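Possible substrate binding protein of ABC transporter system (Rhodopseudomonas palustris, PDB 3N0X) probably binds branched-chain amino acids or related small solutes in the periplasm as the capture component of an ABC importer. Local coordinates at residues A[8-13]-A[66-71]; A[23-28]-A[49-54]; A[101-106]-A[289-294]; A[108-113]-A[117-122]. All blocks are in the same frame, centred on the assembly; numbering follows the deposited sequence. Where two conformers were deposited one is given.

Contact 1: residues A[8-13]-A[66-71]; sequences ALIYGK and AEAYQD
Ala8 and Ala68 meet methyl to methyl, CB to CB at 3.6 Å, where strand 5-11 passes beneath helix 58-70. The arrangement belongs to a beta-alpha-beta crossover of the type I periplasmic binding protein fold. Helix 58-70 carries the chain from strand 45-53 to strand 76-79, crossing strand 5-11, which lies between them in the sheet. Two alanines at the crossing let helix and sheet come close, with the CA atoms of Ala8 and Ala68 only 6.3 Å apart. Ile10, two residues farther along the same face of the strand, completes the contact. Its CG1 lies anti to the carbonyl carbon, and a chi2 of -54° folds the chain back along the strand, which brings Ile10 CD1 to 4.4 Å from Ala68 CB. Leu9 points the other way and packs on helix 18-35, so successive strand residues serve opposite faces of the sheet. Tyr69, the next helix residue, reaches across strand 76-79, touching Ala77, and its OH is hydrogen-bonded to Ile99 O. No hydrogen bond joins the two segments. The helix gains a polar tie to the sheet one strand over, where Glu67 OE1 forms a salt bridge with Lys52 NZ.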
loop_
_atom_site.group_PDB
_atom_site.type_symbol
_atom_site.label_atom_id
_atom_site.label_comp_id
_atom_site.label_asym_id
_atom_site.label_seq_id
_atom_site.Cartn_x
_atom_site.Cartn_y
_atom_site.Cartn_z
ATOM N N ALA A 8 -12.882 -14.816 7.092
ATOM C CA ALA A 8 -13.791 -13.914 6.443
ATOM C C ALA A 8 -13.007 -12.877 5.655
ATOM O O ALA A 8 -12.073 -12.295 6.181
ATOM C CB ALA A 8 -14.704 -13.196 7.490
ATOM N N LEU A 9 -13.375 -12.672 4.394
ATOM C CA LEU A 9 -12.847 -11.583 3.610
ATOM C C LEU A 9 -13.940 -10.544 3.390
ATOM O O LEU A 9 -14.993 -10.840 2.792
ATOM C CB LEU A 9 -12.349 -12.068 2.238
ATOM C CG LEU A 9 -11.948 -10.956 1.255
ATOM C CD1 LEU A 9 -10.710 -10.199 1.776
ATOM C CD2 LEU A 9 -11.724 -11.555 -0.164
ATOM N N ILE A 10 -13.705 -9.324 3.868
ATOM C CA ILE A 10 -14.633 -8.221 3.668
ATOM C C ILE A 10 -13.992 -7.411 2.564
ATOM O O ILE A 10 -12.818 -7.082 2.633
ATOM C CB ILE A 10 -14.765 -7.362 4.933
ATOM C CG1 ILE A 10 -14.955 -8.216 6.194
ATOM C CG2 ILE A 10 -15.908 -6.326 4.815
ATOM C CD1 ILE A 10 -16.092 -9.204 6.176
ATOM N N TYR A 11 -14.756 -7.087 1.536
ATOM C CA TYR A 11 -14.233 -6.408 0.347
ATOM C C TYR A 11 -15.324 -5.699 -0.440
ATOM O O TYR A 11 -16.504 -6.042 -0.320
ATOM C CB TYR A 11 -13.472 -7.379 -0.565
ATOM C CG TYR A 11 -14.205 -8.525 -1.265
ATOM C CD1 TYR A 11 -15.423 -9.049 -0.834
ATOM C CD2 TYR A 11 -13.588 -9.148 -2.330
ATOM C CE1 TYR A 11 -16.013 -10.099 -1.504
ATOM C CE2 TYR A 11 -14.158 -10.191 -2.994
ATOM C CZ TYR A 11 -15.357 -10.691 -2.568
ATOM O OH TYR A 11 -15.935 -11.789 -3.200
ATOM N N GLY A 12 -14.920 -4.693 -1.222
ATOM C CA GLY A 12 -15.882 -3.916 -1.980
ATOM C C GLY A 12 -16.121 -4.543 -3.335
ATOM O O GLY A 12 -15.786 -3.944 -4.384
ATOM N N LYS A 13 -16.633 -5.767 -3.304
ATOM C CA LYS A 13 -16.841 -6.574 -4.514
ATOM C C LYS A 13 -17.729 -5.882 -5.529
ATOM O O LYS A 13 -17.540 -6.064 -6.734
ATOM C CB LYS A 13 -17.402 -7.939 -4.144
ATOM C CG LYS A 13 -17.502 -8.956 -5.300
ATOM C CD LYS A 13 -18.347 -10.163 -4.889
ATOM C CE LYS A 13 -18.396 -11.225 -6.002
ATOM N NZ LYS A 13 -19.297 -12.350 -5.605
ATOM N N ALA A 66 -19.651 -7.863 11.433
ATOM C CA ALA A 66 -20.336 -8.415 12.580
ATOM C C ALA A 66 -20.979 -9.751 12.235
ATOM O O ALA A 66 -20.863 -10.727 12.964
ATOM C CB ALA A 66 -21.393 -7.421 13.104
ATOM N N GLU A 67 -21.644 -9.795 11.088
ATOM C CA GLU A 67 -22.246 -11.039 10.630
ATOM C C GLU A 67 -21.208 -12.153 10.452
ATOM O O GLU A 67 -21.448 -13.322 10.786
ATOM C CB GLU A 67 -22.999 -10.808 9.316
ATOM C CG GLU A 67 -23.755 -12.038 8.846
ATOM C CD GLU A 67 -24.634 -11.757 7.636
ATOM O OE1 GLU A 67 -24.105 -11.754 6.502
ATOM O OE2 GLU A 67 -25.858 -11.577 7.830
ATOM N N ALA A 68 -20.038 -11.796 9.948
ATOM C CA ALA A 68 -18.968 -12.768 9.771
ATOM C C ALA A 68 -18.537 -13.387 11.075
ATOM O O ALA A 68 -18.364 -14.595 11.158
ATOM C CB ALA A 68 -17.772 -12.130 9.057
ATOM N N TYR A 69 -18.315 -12.557 12.079
ATOM C CA TYR A 69 -17.898 -13.035 13.375
ATOM C C TYR A 69 -18.984 -13.780 14.140
ATOM O O TYR A 69 -18.703 -14.752 14.841
ATOM C CB TYR A 69 -17.433 -11.863 14.217
ATOM C CG TYR A 69 -16.130 -11.197 13.786
ATOM C CD1 TYR A 69 -15.020 -11.946 13.328
ATOM C CD2 TYR A 69 -15.974 -9.817 13.912
ATOM C CE1 TYR A 69 -13.834 -11.297 12.989
ATOM C CE2 TYR A 69 -14.823 -9.180 13.586
ATOM C CZ TYR A 69 -13.744 -9.904 13.123
ATOM O OH TYR A 69 -12.592 -9.235 12.801
ATOM N N GLN A 70 -20.209 -13.290 14.038
ATOM C CA GLN A 70 -21.304 -13.793 14.879
ATOM C C GLN A 70 -22.213 -14.881 14.307
ATOM O O GLN A 70 -22.760 -15.674 15.069
ATOM C CB GLN A 70 -22.267 -12.657 15.199
ATOM C CG GLN A 70 -21.627 -11.615 16.125
ATOM C CD GLN A 70 -22.386 -10.309 16.188
ATOM O OE1 GLN A 70 -23.520 -10.217 15.731
ATOM N NE2 GLN A 70 -21.756 -9.287 16.756
ATOM N N ASP A 71 -22.487 -14.832 13.008
ATOM C CA ASP A 71 -23.340 -15.818 12.346
ATOM C C ASP A 71 -22.478 -16.869 11.645
ATOM O O ASP A 71 -22.735 -18.077 11.749
ATOM C CB ASP A 71 -24.246 -15.172 11.299
ATOM C CG ASP A 71 -25.322 -14.305 11.915
ATOM O OD1 ASP A 71 -25.018 -13.574 12.889
ATOM O OD2 ASP A 71 -26.477 -14.364 11.440
#

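Contact 2: residues A[23-28]-A[49-54]; sequences QTETGL and VITKDD
Val49 opens the strand's side of the contact by meeting Leu28 of helix 18-35 tip to tip. With CG1 anti to the backbone N (chi1 176°), Val49 extends this methyl to 4.0 Å from Leu28 CD2. Ile50 pairs through its backbone with Ile7 and Leu9 of strand 5-11. Thr51 follows, crossing Glu25 at about a right angle. Its two branches divide the work: Thr51 CG2 lies 3.6 Å from Glu25 OE2, a van der Waals approach, while OG1, set between the backbone N and the carbonyl carbon (chi1 65°), reaches a bridging water. That water donates to Glu25 OE2 at 2.8 Å and sits 2.9 Å from Thr51 OG1, so the polar link is indirect. Glu25 OE1 is hydrogen-bonded to Tyr11 OH, and the two oxygens together fix the rotation of the group. Lys52 turns to the other face, where its NZ forms a salt bridge with Asp72; at the strand's end Asp53 OD2 is hydrogen-bonded to Thr14 OG1 and Asp54 OD2 to Ser61 OG. Helix 18-35 thus covers strand 45-53, Met29 and Leu32 adding cover on Val49, while strand 5-11 runs parallel alongside and helix 283-302 packs against the helix through Ala292.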
loop_
_atom_site.group_PDB
_atom_site.type_symbol
_atom_site.label_atom_id
_atom_site.label_comp_id
_atom_site.label_asym_id
_atom_site.label_seq_id
_atom_site.Cartn_x
_atom_site.Cartn_y
_atom_site.Cartn_z
ATOM N N GLN A 23 -9.181 -8.591 -7.185
ATOM C CA GLN A 23 -7.759 -8.924 -7.114
ATOM C C GLN A 23 -7.334 -9.332 -5.709
ATOM O O GLN A 23 -6.505 -10.232 -5.547
ATOM C CB GLN A 23 -6.885 -7.770 -7.598
ATOM C CG GLN A 23 -7.014 -7.505 -9.085
ATOM C CD GLN A 23 -6.081 -6.411 -9.584
ATOM O OE1 GLN A 23 -5.568 -5.597 -8.813
ATOM N NE2 GLN A 23 -5.878 -6.381 -10.898
ATOM N N THR A 24 -7.875 -8.661 -4.683
ATOM C CA THR A 24 -7.590 -9.039 -3.311
ATOM C C THR A 24 -7.988 -10.503 -3.119
ATOM O O THR A 24 -7.228 -11.285 -2.560
ATOM C CB THR A 24 -8.357 -8.190 -2.326
ATOM O OG1 THR A 24 -7.962 -6.819 -2.433
ATOM C CG2 THR A 24 -8.079 -8.665 -0.872
ATOM N N GLU A 25 -9.185 -10.867 -3.558
ATOM C CA GLU A 25 -9.681 -12.246 -3.397
ATOM C C GLU A 25 -8.774 -13.236 -4.129
ATOM O O GLU A 25 -8.418 -14.267 -3.576
ATOM C CB GLU A 25 -11.142 -12.388 -3.830
ATOM C CG GLU A 25 -11.658 -13.785 -3.633
ATOM C CD GLU A 25 -13.129 -13.960 -3.962
ATOM O OE1 GLU A 25 -13.749 -13.042 -4.507
ATOM O OE2 GLU A 25 -13.645 -15.075 -3.702
ATOM N N THR A 26 -8.416 -12.928 -5.365
ATOM C CA THR A 26 -7.472 -13.800 -6.102
ATOM C C THR A 26 -6.166 -14.017 -5.310
ATOM O O THR A 26 -5.675 -15.153 -5.201
ATOM C CB THR A 26 -7.175 -13.239 -7.483
ATOM O OG1 THR A 26 -8.395 -13.168 -8.224
ATOM C CG2 THR A 26 -6.114 -14.083 -8.237
ATOM N N GLY A 27 -5.605 -12.933 -4.780
ATOM C CA GLY A 27 -4.350 -13.039 -4.009
ATOM C C GLY A 27 -4.528 -13.858 -2.757
ATOM O O GLY A 27 -3.650 -14.678 -2.387
ATOM N N LEU A 28 -5.632 -13.630 -2.039
ATOM C CA LEU A 28 -5.922 -14.411 -0.839
ATOM C C LEU A 28 -5.995 -15.921 -1.184
ATOM O O LEU A 28 -5.364 -16.750 -0.499
ATOM C CB LEU A 28 -7.241 -13.950 -0.210
ATOM C CG LEU A 28 -7.703 -14.740 1.024
ATOM C CD1 LEU A 28 -6.684 -14.681 2.178
ATOM C CD2 LEU A 28 -9.137 -14.263 1.453
ATOM N N VAL A 49 -12.958 -20.024 3.234
ATOM C CA VAL A 49 -13.056 -18.592 3.094
ATOM C C VAL A 49 -14.490 -18.189 2.803
ATOM O O VAL A 49 -15.102 -18.724 1.882
ATOM C CB VAL A 49 -12.157 -18.088 1.987
ATOM C CG1 VAL A 49 -12.350 -16.598 1.776
ATOM C CG2 VAL A 49 -10.691 -18.390 2.357
ATOM N N ILE A 50 -15.003 -17.273 3.632
ATOM C CA ILE A 50 -16.333 -16.676 3.520
ATOM C C ILE A 50 -16.126 -15.254 3.025
ATOM O O ILE A 50 -15.460 -14.502 3.730
ATOM C CB ILE A 50 -16.978 -16.580 4.934
ATOM C CG1 ILE A 50 -17.113 -17.971 5.564
ATOM C CG2 ILE A 50 -18.344 -15.884 4.883
ATOM C CD1 ILE A 50 -17.659 -18.970 4.593
ATOM N N THR A 51 -16.688 -14.876 1.882
ATOM C CA THR A 51 -16.571 -13.505 1.378
ATOM C C THR A 51 -17.850 -12.687 1.643
ATOM O O THR A 51 -18.967 -13.213 1.580
ATOM C CB THR A 51 -16.224 -13.460 -0.120
ATOM O OG1 THR A 51 -17.300 -14.023 -0.882
ATOM C CG2 THR A 51 -14.940 -14.239 -0.415
ATOM N N LYS A 52 -17.661 -11.406 1.961
ATOM C CA LYS A 52 -18.750 -10.500 2.302
ATOM C C LYS A 52 -18.498 -9.212 1.518
ATOM O O LYS A 52 -17.548 -8.473 1.791
ATOM C CB LYS A 52 -18.753 -10.152 3.800
ATOM C CG LYS A 52 -18.932 -11.310 4.780
ATOM C CD LYS A 52 -20.421 -11.554 4.986
ATOM C CE LYS A 52 -20.647 -12.661 5.974
ATOM N NZ LYS A 52 -21.916 -13.362 5.672
ATOM N N ASP A 53 -19.371 -8.925 0.570
ATOM C CA ASP A 53 -19.315 -7.693 -0.187
ATOM C C ASP A 53 -19.881 -6.545 0.634
ATOM O O ASP A 53 -21.056 -6.594 1.043
ATOM C CB ASP A 53 -20.119 -7.905 -1.469
ATOM C CG ASP A 53 -20.225 -6.674 -2.341
ATOM O OD1 ASP A 53 -19.484 -5.668 -2.202
ATOM O OD2 ASP A 53 -21.080 -6.778 -3.246
ATOM N N ASP A 54 -19.070 -5.520 0.893
ATOM C CA ASP A 54 -19.550 -4.339 1.611
ATOM C C ASP A 54 -19.910 -3.150 0.735
ATOM O O ASP A 54 -20.316 -2.117 1.246
ATOM C CB ASP A 54 -18.576 -3.930 2.736
ATOM C CG ASP A 54 -17.231 -3.421 2.234
ATOM O OD1 ASP A 54 -17.082 -3.108 1.036
ATOM O OD2 ASP A 54 -16.325 -3.280 3.084
HETATM O O HOH W 1 -16.395 -15.149 -3.402
#

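Contact 3: residues A[101-106]-A[289-294]; sequences IVEPAV and FSAAMA
Glu103 brings a flat carboxylate to this contact, yet neither a face nor an edge of it rests on Ala291; the touching atom is the aliphatic CG, 4.1 Å from Ala291 CB. OE1 is spent on a hydrogen bond to Thr122 OG1. The ring of Phe289 likewise stands clear of segment 101-106, turned from it and packed among Ile265, Trp268 and Leu269 of helix 264-277. What joins the two segments is therefore wholly aliphatic. Glu103 has its CG anti to the backbone N (chi1 175°), which sets the methylene against the helix, and a bend at chi2 (63°) then carries the carboxylate off to its threonine partner. Ile101, two residues earlier, adds its CG2 branch at 4.4 Å from the same Ala291 methyl, so this alanine fits between two side chains of the strand and its extension. One helical turn later, Ala294 also directs its CB at the strand, 4.5 Å from Ile101 CD1. A small residue at 291 allows the close approach, the CA atoms of Glu103 and Ala291 being 7.0 Å apart. Past Glu103 a cis peptide bond leads into Pro104, turning the chain out of the sheet at the end of the strand; in this family, loops at this end of the sheet border the cleft between the lobes. Strand 100-102 lies between strands 76-79 and 119-121, and helix 283-302 packs over it beside helix 18-35, with Ala291 resting also on Ile78 and Ala292 on Leu28.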
loop_
_atom_site.group_PDB
_atom_site.type_symbol
_atom_site.label_atom_id
_atom_site.label_comp_id
_atom_site.label_asym_id
_atom_site.label_seq_id
_atom_site.Cartn_x
_atom_site.Cartn_y
_atom_site.Cartn_z
ATOM N N ILE A 101 -7.483 -8.241 10.123
ATOM C CA ILE A 101 -6.241 -7.940 9.409
ATOM C C ILE A 101 -6.640 -6.993 8.293
ATOM O O ILE A 101 -7.429 -7.330 7.398
ATOM C CB ILE A 101 -5.562 -9.196 8.810
ATOM C CG1 ILE A 101 -5.056 -10.123 9.946
ATOM C CG2 ILE A 101 -4.418 -8.757 7.885
ATOM C CD1 ILE A 101 -4.651 -11.518 9.442
ATOM N N VAL A 102 -6.131 -5.778 8.363
ATOM C CA VAL A 102 -6.525 -4.744 7.418
ATOM C C VAL A 102 -5.705 -4.882 6.142
ATOM O O VAL A 102 -4.464 -4.868 6.167
ATOM C CB VAL A 102 -6.432 -3.335 8.024
ATOM C CG1 VAL A 102 -6.771 -2.259 6.923
ATOM C CG2 VAL A 102 -7.389 -3.247 9.254
ATOM N N GLU A 103 -6.446 -5.000 5.037
ATOM C CA GLU A 103 -5.883 -5.243 3.711
ATOM C C GLU A 103 -7.000 -5.038 2.715
ATOM O O GLU A 103 -8.004 -5.739 2.794
ATOM C CB GLU A 103 -5.399 -6.715 3.622
ATOM C CG GLU A 103 -4.910 -7.114 2.250
ATOM C CD GLU A 103 -3.701 -6.337 1.792
ATOM O OE1 GLU A 103 -2.669 -6.285 2.536
ATOM O OE2 GLU A 103 -3.774 -5.843 0.632
ATOM N N PRO A 104 -6.820 -4.138 1.738
ATOM C CA PRO A 104 -5.677 -3.262 1.426
ATOM C C PRO A 104 -5.655 -1.868 2.030
ATOM O O PRO A 104 -4.671 -1.167 1.819
ATOM C CB PRO A 104 -5.790 -3.091 -0.090
ATOM C CG PRO A 104 -7.255 -3.123 -0.326
ATOM C CD PRO A 104 -7.796 -4.182 0.641
ATOM N N ALA A 105 -6.697 -1.491 2.761
ATOM C CA ALA A 105 -6.883 -0.078 3.194
ATOM C C ALA A 105 -5.619 0.533 3.784
ATOM O O ALA A 105 -5.057 -0.011 4.747
ATOM C CB ALA A 105 -8.026 0.041 4.164
ATOM N N VAL A 106 -5.246 1.708 3.277
ATOM C CA VAL A 106 -3.982 2.372 3.601
ATOM C C VAL A 106 -4.052 3.462 4.686
ATOM O O VAL A 106 -3.023 3.917 5.139
ATOM C CB VAL A 106 -3.360 3.055 2.331
ATOM C CG1 VAL A 106 -3.135 2.036 1.224
ATOM C CG2 VAL A 106 -4.250 4.229 1.841
ATOM N N PHE A 289 -2.394 -11.931 -0.984
ATOM C CA PHE A 289 -1.468 -13.053 -0.764
ATOM C C PHE A 289 -0.753 -12.864 0.560
ATOM O O PHE A 289 -0.594 -13.798 1.355
ATOM C CB PHE A 289 -0.479 -13.122 -1.947
ATOM C CG PHE A 289 0.242 -14.430 -2.138
ATOM C CD1 PHE A 289 1.083 -14.938 -1.179
ATOM C CD2 PHE A 289 0.132 -15.108 -3.345
ATOM C CE1 PHE A 289 1.813 -16.148 -1.407
ATOM C CE2 PHE A 289 0.830 -16.269 -3.606
ATOM C CZ PHE A 289 1.681 -16.774 -2.627
ATOM N N SER A 290 -0.290 -11.642 0.820
ATOM C CA SER A 290 0.382 -11.331 2.066
ATOM C C SER A 290 -0.517 -11.581 3.271
ATOM O O SER A 290 -0.057 -12.130 4.300
ATOM C CB SER A 290 0.887 -9.892 2.064
ATOM O OG SER A 290 1.781 -9.710 0.965
ATOM N N ALA A 291 -1.784 -11.173 3.182
ATOM C CA ALA A 291 -2.730 -11.461 4.249
ATOM C C ALA A 291 -2.929 -12.966 4.472
ATOM O O ALA A 291 -3.007 -13.404 5.648
ATOM C CB ALA A 291 -4.069 -10.771 3.994
ATOM N N ALA A 292 -2.975 -13.738 3.401
ATOM C CA ALA A 292 -3.103 -15.179 3.507
ATOM C C ALA A 292 -1.951 -15.721 4.311
ATOM O O ALA A 292 -2.104 -16.598 5.183
ATOM C CB ALA A 292 -3.163 -15.839 2.074
HETATM N N MSE A 293 -0.742 -15.292 3.938
HETATM C CA MSE A 293 0.445 -15.781 4.590
HETATM C C MSE A 293 0.506 -15.392 6.065
HETATM O O MSE A 293 0.940 -16.180 6.917
HETATM C CB MSE A 293 1.705 -15.291 3.875
HETATM C CG MSE A 293 1.892 -15.858 2.520
HETATM SE SE MSE A 293 2.189 -17.741 2.381
HETATM C CE MSE A 293 3.870 -17.853 3.297
ATOM N N ALA A 294 0.068 -14.177 6.381
ATOM C CA ALA A 294 -0.011 -13.749 7.772
ATOM C C ALA A 294 -0.941 -14.678 8.588
ATOM O O ALA A 294 -0.596 -15.118 9.680
ATOM C CB ALA A 294 -0.508 -12.320 7.854
#

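Contact 4: residues A[108-113]-A[117-122]; sequences DQITGE and RYIFRT
A 3-10 turn at 108-110, with Thr111 N bonded to Asp108 O and Gly112 N to Gln109 O, sets Ile110 and Thr111 against Ile119 and Arg121 of strand 119-121. Arg121 dominates the contact. Bent at chi3 (54°), its chain crosses Ile110 and Thr111 at about a right angle and puts the Arg121 guanidinium under Ile110, whose CG2 lies 4.0 Å above the centre of one face. Ile110 CB closes to 3.6 Å of Arg121 NH1. At the edge, Arg121 NH2 donates to Thr111 OG1 at 2.9 Å, with an N-H...O angle of 147° and the hydroxyl tilted 15° from the guanidinium plane. Further bonds, NE to Gln334 OE1 and NH1 to the carbonyls of Ala105 and Ala107, hold the group from several directions and fix its rotation. A methionine in its place would probably leave these carbonyls and Thr111 OG1 without their donor and the turn less firmly tied to the strand. Nearer the strand's start, Ile110 CG2 meets Ile119 CG2 at 3.9 Å, while the buried Ile110 O has no polar partner in the model. Both isoleucines also pack on helix 83-96 and on Val102 of strand 100-102; strand 119-121, outermost in the mixed sheet, runs parallel to strand 100-102, the backbone of Arg121 bonds on to His333 and Ala335, and helix 307-314 packs on Phe120.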
loop_
_atom_site.group_PDB
_atom_site.type_symbol
_atom_site.label_atom_id
_atom_site.label_comp_id
_atom_site.label_asym_id
_atom_site.label_seq_id
_atom_site.Cartn_x
_atom_site.Cartn_y
_atom_site.Cartn_z
ATOM N N ASP A 108 -3.662 6.008 7.439
ATOM C CA ASP A 108 -2.751 5.971 8.586
ATOM C C ASP A 108 -3.462 5.785 9.910
ATOM O O ASP A 108 -2.954 5.111 10.813
ATOM C CB ASP A 108 -1.918 7.275 8.672
ATOM C CG ASP A 108 -0.718 7.297 7.699
ATOM O OD1 ASP A 108 -0.308 6.234 7.171
ATOM O OD2 ASP A 108 -0.143 8.417 7.471
ATOM N N GLN A 109 -4.644 6.385 10.030
ATOM C CA GLN A 109 -5.372 6.376 11.313
ATOM C C GLN A 109 -5.729 4.960 11.797
ATOM O O GLN A 109 -5.943 4.769 13.004
ATOM C CB GLN A 109 -6.644 7.259 11.217
ATOM C CG GLN A 109 -6.373 8.755 10.898
ATOM C CD GLN A 109 -5.927 9.058 9.404
ATOM O OE1 GLN A 109 -6.102 8.230 8.469
ATOM N NE2 GLN A 109 -5.329 10.258 9.199
ATOM N N ILE A 110 -5.781 3.988 10.882
ATOM C CA ILE A 110 -6.120 2.620 11.215
ATOM C C ILE A 110 -5.131 2.025 12.203
ATOM O O ILE A 110 -5.534 1.238 13.060
ATOM C CB ILE A 110 -6.264 1.780 9.943
ATOM C CG1 ILE A 110 -7.497 2.265 9.178
ATOM C CG2 ILE A 110 -6.298 0.254 10.242
ATOM C CD1 ILE A 110 -7.651 1.674 7.742
ATOM N N THR A 111 -3.858 2.378 12.075
ATOM C CA THR A 111 -2.848 1.938 13.029
ATOM C C THR A 111 -2.383 3.105 13.925
ATOM O O THR A 111 -1.338 3.005 14.608
ATOM C CB THR A 111 -1.643 1.295 12.348
ATOM O OG1 THR A 111 -1.185 2.126 11.261
ATOM C CG2 THR A 111 -1.998 -0.111 11.819
ATOM N N GLY A 112 -3.163 4.172 13.937
ATOM C CA GLY A 112 -2.861 5.348 14.721
ATOM C C GLY A 112 -3.953 5.653 15.723
ATOM O O GLY A 112 -4.255 4.849 16.592
ATOM N N GLU A 113 -4.576 6.815 15.543
ATOM C CA GLU A 113 -5.558 7.348 16.477
ATOM C C GLU A 113 -6.777 6.452 16.647
ATOM O O GLU A 113 -7.402 6.457 17.708
ATOM C CB GLU A 113 -6.035 8.735 15.985
ATOM C CG GLU A 113 -4.955 9.828 16.027
ATOM N N ARG A 117 -6.366 -3.007 19.819
ATOM C CA ARG A 117 -5.514 -4.187 19.942
ATOM C C ARG A 117 -5.874 -5.372 19.039
ATOM O O ARG A 117 -5.058 -6.258 18.841
ATOM C CB ARG A 117 -5.457 -4.658 21.406
ATOM C CG ARG A 117 -6.773 -5.194 21.921
ATOM C CD ARG A 117 -6.813 -5.274 23.416
ATOM N NE ARG A 117 -5.824 -6.230 23.911
ATOM C CZ ARG A 117 -6.025 -7.536 24.021
ATOM N NH1 ARG A 117 -7.200 -8.076 23.714
ATOM N NH2 ARG A 117 -5.043 -8.324 24.449
ATOM N N TYR A 118 -7.097 -5.406 18.529
ATOM C CA TYR A 118 -7.558 -6.488 17.647
ATOM C C TYR A 118 -7.224 -6.239 16.169
ATOM O O TYR A 118 -7.486 -7.090 15.320
ATOM C CB TYR A 118 -9.084 -6.659 17.806
ATOM C CG TYR A 118 -9.435 -7.103 19.229
ATOM C CD1 TYR A 118 -9.382 -8.429 19.587
ATOM C CD2 TYR A 118 -9.806 -6.185 20.194
ATOM C CE1 TYR A 118 -9.654 -8.853 20.870
ATOM C CE2 TYR A 118 -10.071 -6.595 21.485
ATOM C CZ TYR A 118 -10.001 -7.936 21.832
ATOM O OH TYR A 118 -10.267 -8.408 23.114
ATOM N N ILE A 119 -6.663 -5.078 15.888
ATOM C CA ILE A 119 -6.342 -4.641 14.528
ATOM C C ILE A 119 -4.869 -4.895 14.193
ATOM O O ILE A 119 -3.962 -4.446 14.904
ATOM C CB ILE A 119 -6.667 -3.122 14.335
ATOM C CG1 ILE A 119 -8.083 -2.778 14.779
ATOM C CG2 ILE A 119 -6.397 -2.677 12.855
ATOM C CD1 ILE A 119 -9.173 -3.654 14.209
ATOM N N PHE A 120 -4.654 -5.641 13.103
ATOM C CA PHE A 120 -3.352 -5.792 12.484
ATOM C C PHE A 120 -3.498 -5.297 11.042
ATOM O O PHE A 120 -4.595 -5.142 10.520
ATOM C CB PHE A 120 -2.855 -7.230 12.512
ATOM C CG PHE A 120 -2.472 -7.732 13.885
ATOM C CD1 PHE A 120 -3.461 -8.084 14.825
ATOM C CD2 PHE A 120 -1.157 -7.781 14.272
ATOM C CE1 PHE A 120 -3.092 -8.534 16.081
ATOM C CE2 PHE A 120 -0.798 -8.241 15.516
ATOM C CZ PHE A 120 -1.756 -8.606 16.422
ATOM N N ARG A 121 -2.382 -5.003 10.396
ATOM C CA ARG A 121 -2.446 -4.530 9.009
ATOM C C ARG A 121 -1.302 -5.078 8.194
ATOM O O ARG A 121 -0.148 -4.805 8.499
ATOM C CB ARG A 121 -2.441 -3.002 8.922
ATOM C CG ARG A 121 -2.387 -2.545 7.451
ATOM C CD ARG A 121 -2.994 -1.242 7.162
ATOM N NE ARG A 121 -2.488 -0.146 7.987
ATOM C CZ ARG A 121 -3.033 1.078 7.949
ATOM N NH1 ARG A 121 -4.009 1.318 7.130
ATOM N NH2 ARG A 121 -2.611 2.046 8.761
ATOM N N THR A 122 -1.642 -5.787 7.106
ATOM C CA THR A 122 -0.659 -6.204 6.108
ATOM C C THR A 122 -0.457 -5.153 4.987
ATOM O O THR A 122 0.649 -5.058 4.454
ATOM C CB THR A 122 -1.015 -7.557 5.497
ATOM O OG1 THR A 122 -2.353 -7.518 4.974
ATOM C CG2 THR A 122 -0.899 -8.654 6.512
#

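In the fold
From the N terminus, strand 5-11 begins the loop that contact 1 closes on helix 58-70, and contact 2 nests inside it, joining helix 18-35 to strand 45-53. These two serve opposite faces of the sheet and touch where Tyr11 meets helix 18-35 and Lys52 meets helix 58-70. Contact 3 then spans 182 residues, bringing helix 283-302 back to strand 100-102 after the chain has built the separate four-stranded parallel sheet. Contact 4 is nested within it as a short local loop, the turn at 108-113 packing on strand 119-121, itself paired in parallel with strand 100-102. Contacts 2 and 3 meet where helices 18-35 and 283-302 pack together. All four reach the same mixed sheet.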